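Local coordinates for protein exotoxin 5 (PDB 3R2I) that is of unknown function but, as a staphylococcal superantigen-like exotoxin, is probably secreted and may act against host immune defences, at residues 63-73 with 183-194. Numbering follows the deposited sequence.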
loop_
_atom_site.group_PDB
_atom_site.type_symbol
_atom_site.label_atom_id
_atom_site.label_comp_id
_atom_site.label_asym_id
_atom_site.label_seq_id
_atom_site.Cartn_x
_atom_site.Cartn_y
_atom_site.Cartn_z
ATOM N N LEU A 63 -4.826 -12.640 6.138
ATOM C CA LEU A 63 -4.736 -11.793 4.947
ATOM C C LEU A 63 -6.046 -11.039 4.710
ATOM O O LEU A 63 -6.034 -9.854 4.489
ATOM C CB LEU A 63 -4.368 -12.619 3.723
ATOM C CG LEU A 63 -2.924 -13.144 3.727
ATOM C CD1 LEU A 63 -2.676 -14.156 2.608
ATOM C CD2 LEU A 63 -1.916 -11.972 3.665
ATOM N N HIS A 64 -7.163 -11.744 4.796
ATOM C CA HIS A 64 -8.466 -11.159 4.593
ATOM C C HIS A 64 -8.723 -10.071 5.618
ATOM O O HIS A 64 -9.229 -9.018 5.285
ATOM C CB HIS A 64 -9.542 -12.217 4.749
ATOM C CG HIS A 64 -10.910 -11.689 4.494
ATOM N ND1 HIS A 64 -11.709 -11.182 5.496
ATOM C CD2 HIS A 64 -11.597 -11.528 3.339
ATOM C CE1 HIS A 64 -12.830 -10.732 4.967
ATOM N NE2 HIS A 64 -12.796 -10.948 3.663
ATOM N N GLN A 65 -8.414 -10.333 6.877
ATOM C CA GLN A 65 -8.620 -9.313 7.892
ATOM C C GLN A 65 -7.710 -8.138 7.633
ATOM O O GLN A 65 -8.134 -7.006 7.642
ATOM C CB GLN A 65 -8.426 -9.894 9.303
ATOM C CG GLN A 65 -8.144 -8.877 10.433
ATOM C CD GLN A 65 -6.630 -8.559 10.667
ATOM O OE1 GLN A 65 -6.302 -7.563 11.328
ATOM N NE2 GLN A 65 -5.715 -9.433 10.163
ATOM N N TYR A 66 -6.458 -8.402 7.334
ATOM C CA TYR A 66 -5.518 -7.298 7.141
ATOM C C TYR A 66 -5.844 -6.366 5.964
ATOM O O TYR A 66 -5.965 -5.134 6.106
ATOM C CB TYR A 66 -4.141 -7.869 6.985
ATOM C CG TYR A 66 -3.091 -6.826 6.886
ATOM C CD1 TYR A 66 -2.571 -6.233 8.020
ATOM C CD2 TYR A 66 -2.619 -6.422 5.651
ATOM C CE1 TYR A 66 -1.647 -5.257 7.916
ATOM C CE2 TYR A 66 -1.667 -5.481 5.552
ATOM C CZ TYR A 66 -1.179 -4.897 6.664
ATOM O OH TYR A 66 -0.177 -3.954 6.513
ATOM N N TYR A 67 -6.058 -6.987 4.815
ATOM C CA TYR A 67 -6.357 -6.272 3.604
ATOM C C TYR A 67 -7.793 -5.724 3.460
ATOM O O TYR A 67 -8.082 -5.075 2.449
ATOM C CB TYR A 67 -5.929 -7.110 2.414
ATOM C CG TYR A 67 -4.439 -7.102 2.251
ATOM C CD1 TYR A 67 -3.793 -5.961 1.784
ATOM C CD2 TYR A 67 -3.666 -8.220 2.540
ATOM C CE1 TYR A 67 -2.432 -5.931 1.616
ATOM C CE2 TYR A 67 -2.274 -8.180 2.382
ATOM C CZ TYR A 67 -1.682 -7.051 1.914
ATOM O OH TYR A 67 -0.332 -7.031 1.695
ATOM N N SER A 68 -8.644 -5.995 4.454
ATOM C CA SER A 68 -10.042 -5.505 4.560
ATOM C C SER A 68 -10.159 -4.301 5.479
ATOM O O SER A 68 -11.232 -3.699 5.603
ATOM C CB SER A 68 -10.941 -6.535 5.267
ATOM O OG SER A 68 -11.264 -7.588 4.423
ATOM N N GLU A 69 -9.098 -4.029 6.215
ATOM C CA GLU A 69 -9.104 -2.948 7.173
ATOM C C GLU A 69 -9.225 -1.573 6.503
ATOM O O GLU A 69 -8.911 -1.402 5.333
ATOM C CB GLU A 69 -7.820 -3.041 8.009
ATOM C CG GLU A 69 -7.795 -2.160 9.241
ATOM C CD GLU A 69 -8.814 -2.568 10.284
ATOM O OE1 GLU A 69 -8.930 -3.787 10.559
ATOM O OE2 GLU A 69 -9.460 -1.666 10.859
ATOM N N GLU A 70 -9.693 -0.590 7.253
ATOM C CA GLU A 70 -9.817 0.767 6.732
ATOM C C GLU A 70 -8.438 1.417 6.758
ATOM O O GLU A 70 -7.644 1.200 7.677
ATOM C CB GLU A 70 -10.805 1.607 7.558
ATOM C CG GLU A 70 -11.066 3.028 6.993
ATOM C CD GLU A 70 -12.073 3.840 7.827
ATOM O OE1 GLU A 70 -12.477 3.392 8.932
ATOM O OE2 GLU A 70 -12.467 4.935 7.370
ATOM N N SER A 71 -8.153 2.185 5.728
ATOM C CA SER A 71 -6.894 2.875 5.580
ATOM C C SER A 71 -7.085 4.378 5.789
ATOM O O SER A 71 -8.220 4.887 5.896
ATOM C CB SER A 71 -6.324 2.589 4.203
ATOM O OG SER A 71 -7.212 3.014 3.199
ATOM N N PHE A 72 -5.959 5.068 5.870
ATOM C CA PHE A 72 -5.945 6.490 6.129
ATOM C C PHE A 72 -4.856 7.134 5.282
ATOM O O PHE A 72 -3.806 6.515 5.020
ATOM C CB PHE A 72 -5.689 6.740 7.627
ATOM C CG PHE A 72 -6.690 6.051 8.545
ATOM C CD1 PHE A 72 -6.425 4.791 9.068
ATOM C CD2 PHE A 72 -7.882 6.642 8.854
ATOM C CE1 PHE A 72 -7.342 4.135 9.874
ATOM C CE2 PHE A 72 -8.803 5.997 9.675
ATOM C CZ PHE A 72 -8.521 4.742 10.179
ATOM N N GLU A 73 -5.118 8.375 4.882
ATOM C CA GLU A 73 -4.230 9.161 4.009
ATOM C C GLU A 73 -3.939 10.580 4.510
ATOM O O GLU A 73 -4.220 11.537 3.831
ATOM C CB GLU A 73 -4.840 9.220 2.601
ATOM C CG GLU A 73 -4.907 7.826 1.978
ATOM C CD GLU A 73 -5.575 7.776 0.611
ATOM O OE1 GLU A 73 -5.414 8.726 -0.191
ATOM O OE2 GLU A 73 -6.226 6.748 0.334
ATOM N N LYS A 183 3.180 0.199 -0.988
ATOM C CA LYS A 183 2.299 -0.184 0.089
ATOM C C LYS A 183 0.899 0.178 -0.289
ATOM O O LYS A 183 -0.016 -0.583 -0.082
ATOM C CB LYS A 183 2.632 0.620 1.379
ATOM C CG LYS A 183 1.797 0.277 2.645
ATOM C CD LYS A 183 2.067 1.274 3.731
ATOM C CE LYS A 183 1.303 1.051 5.009
ATOM N NZ LYS A 183 1.587 -0.288 5.660
ATOM N N GLU A 184 0.722 1.382 -0.814
ATOM C CA GLU A 184 -0.636 1.845 -1.146
ATOM C C GLU A 184 -1.253 1.078 -2.282
ATOM O O GLU A 184 -2.427 0.728 -2.253
ATOM C CB GLU A 184 -0.623 3.347 -1.437
ATOM C CG GLU A 184 -1.951 3.903 -1.988
ATOM C CD GLU A 184 -2.037 5.421 -1.906
ATOM O OE1 GLU A 184 -1.156 6.064 -1.257
ATOM O OE2 GLU A 184 -3.021 5.960 -2.470
ATOM N N LEU A 185 -0.467 0.850 -3.323
ATOM C CA LEU A 185 -0.966 0.124 -4.485
ATOM C C LEU A 185 -1.358 -1.293 -4.084
ATOM O O LEU A 185 -2.444 -1.773 -4.405
ATOM C CB LEU A 185 0.078 0.104 -5.572
ATOM C CG LEU A 185 0.449 1.487 -6.045
ATOM C CD1 LEU A 185 1.523 1.393 -7.111
ATOM C CD2 LEU A 185 -0.782 2.278 -6.544
ATOM N N ASP A 186 -0.469 -1.951 -3.367
ATOM C CA ASP A 186 -0.717 -3.295 -2.879
ATOM C C ASP A 186 -2.005 -3.358 -2.050
ATOM O O ASP A 186 -2.852 -4.233 -2.227
ATOM C CB ASP A 186 0.462 -3.711 -2.010
ATOM C CG ASP A 186 0.248 -5.055 -1.277
ATOM O OD1 ASP A 186 0.198 -5.016 -0.013
ATOM O OD2 ASP A 186 0.166 -6.121 -1.941
ATOM N N PHE A 187 -2.176 -2.404 -1.157
ATOM C CA PHE A 187 -3.324 -2.449 -0.288
ATOM C C PHE A 187 -4.628 -2.215 -1.025
ATOM O O PHE A 187 -5.569 -2.986 -0.893
ATOM C CB PHE A 187 -3.181 -1.401 0.818
ATOM C CG PHE A 187 -4.158 -1.594 1.934
ATOM C CD1 PHE A 187 -5.319 -0.894 1.984
ATOM C CD2 PHE A 187 -3.943 -2.554 2.864
ATOM C CE1 PHE A 187 -6.223 -1.115 3.012
ATOM C CE2 PHE A 187 -4.832 -2.765 3.867
ATOM C CZ PHE A 187 -5.966 -2.030 3.937
ATOM N N LYS A 188 -4.676 -1.166 -1.829
ATOM C CA LYS A 188 -5.918 -0.844 -2.517
ATOM C C LYS A 188 -6.327 -1.900 -3.545
ATOM O O LYS A 188 -7.527 -2.212 -3.699
ATOM C CB LYS A 188 -5.847 0.557 -3.130
ATOM C CG LYS A 188 -5.789 1.666 -2.080
ATOM C CD LYS A 188 -5.677 3.091 -2.730
ATOM C CE LYS A 188 -5.744 4.207 -1.652
ATOM N NZ LYS A 188 -5.551 5.638 -2.129
ATOM N N ILE A 189 -5.342 -2.477 -4.227
ATOM C CA ILE A 189 -5.662 -3.494 -5.222
ATOM C C ILE A 189 -6.169 -4.761 -4.534
ATOM O O ILE A 189 -7.183 -5.347 -4.961
ATOM C CB ILE A 189 -4.469 -3.802 -6.104
ATOM C CG1 ILE A 189 -4.122 -2.547 -6.936
ATOM C CG2 ILE A 189 -4.797 -4.990 -7.022
ATOM C CD1 ILE A 189 -2.730 -2.555 -7.598
ATOM N N ARG A 190 -5.499 -5.179 -3.452
ATOM C CA ARG A 190 -5.960 -6.364 -2.742
ATOM C C ARG A 190 -7.359 -6.183 -2.151
ATOM O O ARG A 190 -8.193 -7.097 -2.198
ATOM C CB ARG A 190 -4.957 -6.821 -1.687
ATOM C CG ARG A 190 -3.601 -7.243 -2.256
ATOM C CD ARG A 190 -2.919 -8.214 -1.308
ATOM N NE ARG A 190 -1.461 -8.182 -1.303
ATOM C CZ ARG A 190 -0.692 -9.144 -0.791
ATOM N NH1 ARG A 190 -1.204 -10.293 -0.327
ATOM N NH2 ARG A 190 0.606 -8.982 -0.790
ATOM N N LYS A 191 -7.638 -5.000 -1.631
ATOM C CA LYS A 191 -8.962 -4.710 -1.076
ATOM C C LYS A 191 -10.037 -4.865 -2.149
ATOM O O LYS A 191 -11.093 -5.471 -1.918
ATOM C CB LYS A 191 -9.016 -3.310 -0.468
ATOM C CG LYS A 191 -10.404 -3.055 0.148
ATOM C CD LYS A 191 -10.584 -1.762 0.920
ATOM C CE LYS A 191 -9.813 -1.734 2.207
ATOM N NZ LYS A 191 -10.419 -0.645 3.057
ATOM N N LEU A 192 -9.759 -4.334 -3.338
ATOM C CA LEU A 192 -10.667 -4.497 -4.476
ATOM C C LEU A 192 -10.798 -5.986 -4.847
ATOM O O LEU A 192 -11.892 -6.475 -5.104
ATOM C CB LEU A 192 -10.187 -3.656 -5.666
ATOM C CG LEU A 192 -10.922 -3.787 -7.012
ATOM C CD1 LEU A 192 -10.516 -2.624 -7.925
ATOM C CD2 LEU A 192 -10.624 -5.108 -7.705
ATOM N N LEU A 193 -9.689 -6.721 -4.854
ATOM C CA LEU A 193 -9.756 -8.158 -5.190
ATOM C C LEU A 193 -10.571 -8.900 -4.164
ATOM O O LEU A 193 -11.268 -9.845 -4.508
ATOM C CB LEU A 193 -8.399 -8.798 -5.307
ATOM C CG LEU A 193 -7.483 -8.253 -6.395
ATOM C CD1 LEU A 193 -6.093 -8.849 -6.204
ATOM C CD2 LEU A 193 -8.031 -8.511 -7.825
ATOM N N ILE A 194 -10.445 -8.523 -2.896
ATOM C CA ILE A 194 -11.274 -9.140 -1.864
ATOM C C ILE A 194 -12.754 -8.870 -2.084
ATOM O O ILE A 194 -13.539 -9.797 -2.090
ATOM C CB ILE A 194 -10.911 -8.649 -0.432
ATOM C CG1 ILE A 194 -9.515 -9.149 -0.019
ATOM C CG2 ILE A 194 -11.938 -9.145 0.600
ATOM C CD1 ILE A 194 -9.019 -8.538 1.294
HETATM O O HOH W 1 0.278 -2.266 4.140
HETATM O O HOH W 2 -6.831 8.445 -2.476
#
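The ring of Tyr67 lies between two neighbours: Arg190 covers one face, its CD 3.6 Å from the ring centroid in a CH-pi contact, and CD2 of Tyr66 sits over the centre of the other. The Arg190 guanidinium runs on over the hydroxyl end of the ring, its plane turned only 11° from it. At the ring's edge, Tyr67 OH donates to the syn lone pair of Asp186 OD1 (2.7 Å), with ring and carboxylate nearly perpendicular; Leu227 N also bonds this hydroxyl. Asp186 OD2 takes Arg190 NE at 2.7 Å within the guanidinium plane, so one carboxylate holds both the tyrosine hydroxyl and the arginine stacked on its ring.

Phe187, with CG anti to the backbone N (chi1 -167°), reaches across to the chain leaving helix 57-68. Glu69 O lies in plane at its edge, 3.3 Å from Phe187 CZ, while Phe187 CD2 packs obliquely on Tyr67 CD1. The same Glu69 O accepts Lys191 NZ at 2.8 Å from above the carbonyl plane, the lysine chain bending at chi3 to get there. Toward the helix's C-terminal side, Ile194 CD1 packs on Tyr67 CB (3.6 Å) and its CG2 meets the His64 ring.

Back toward the start of this helix, Lys188 NZ makes salt bridges with Glu73 OE2 and Glu184 OE2, a network that probably eases the closeness of the two acids. A water links Tyr66 OH, which also bonds Glu125, with Lys183 NZ, which also bonds Val136 O.

The axes of segments 63-68 and 183-194 cross at -116°, joining the N-terminal helix to the beta-grasp helix, as in two-domain superantigen-like toxins.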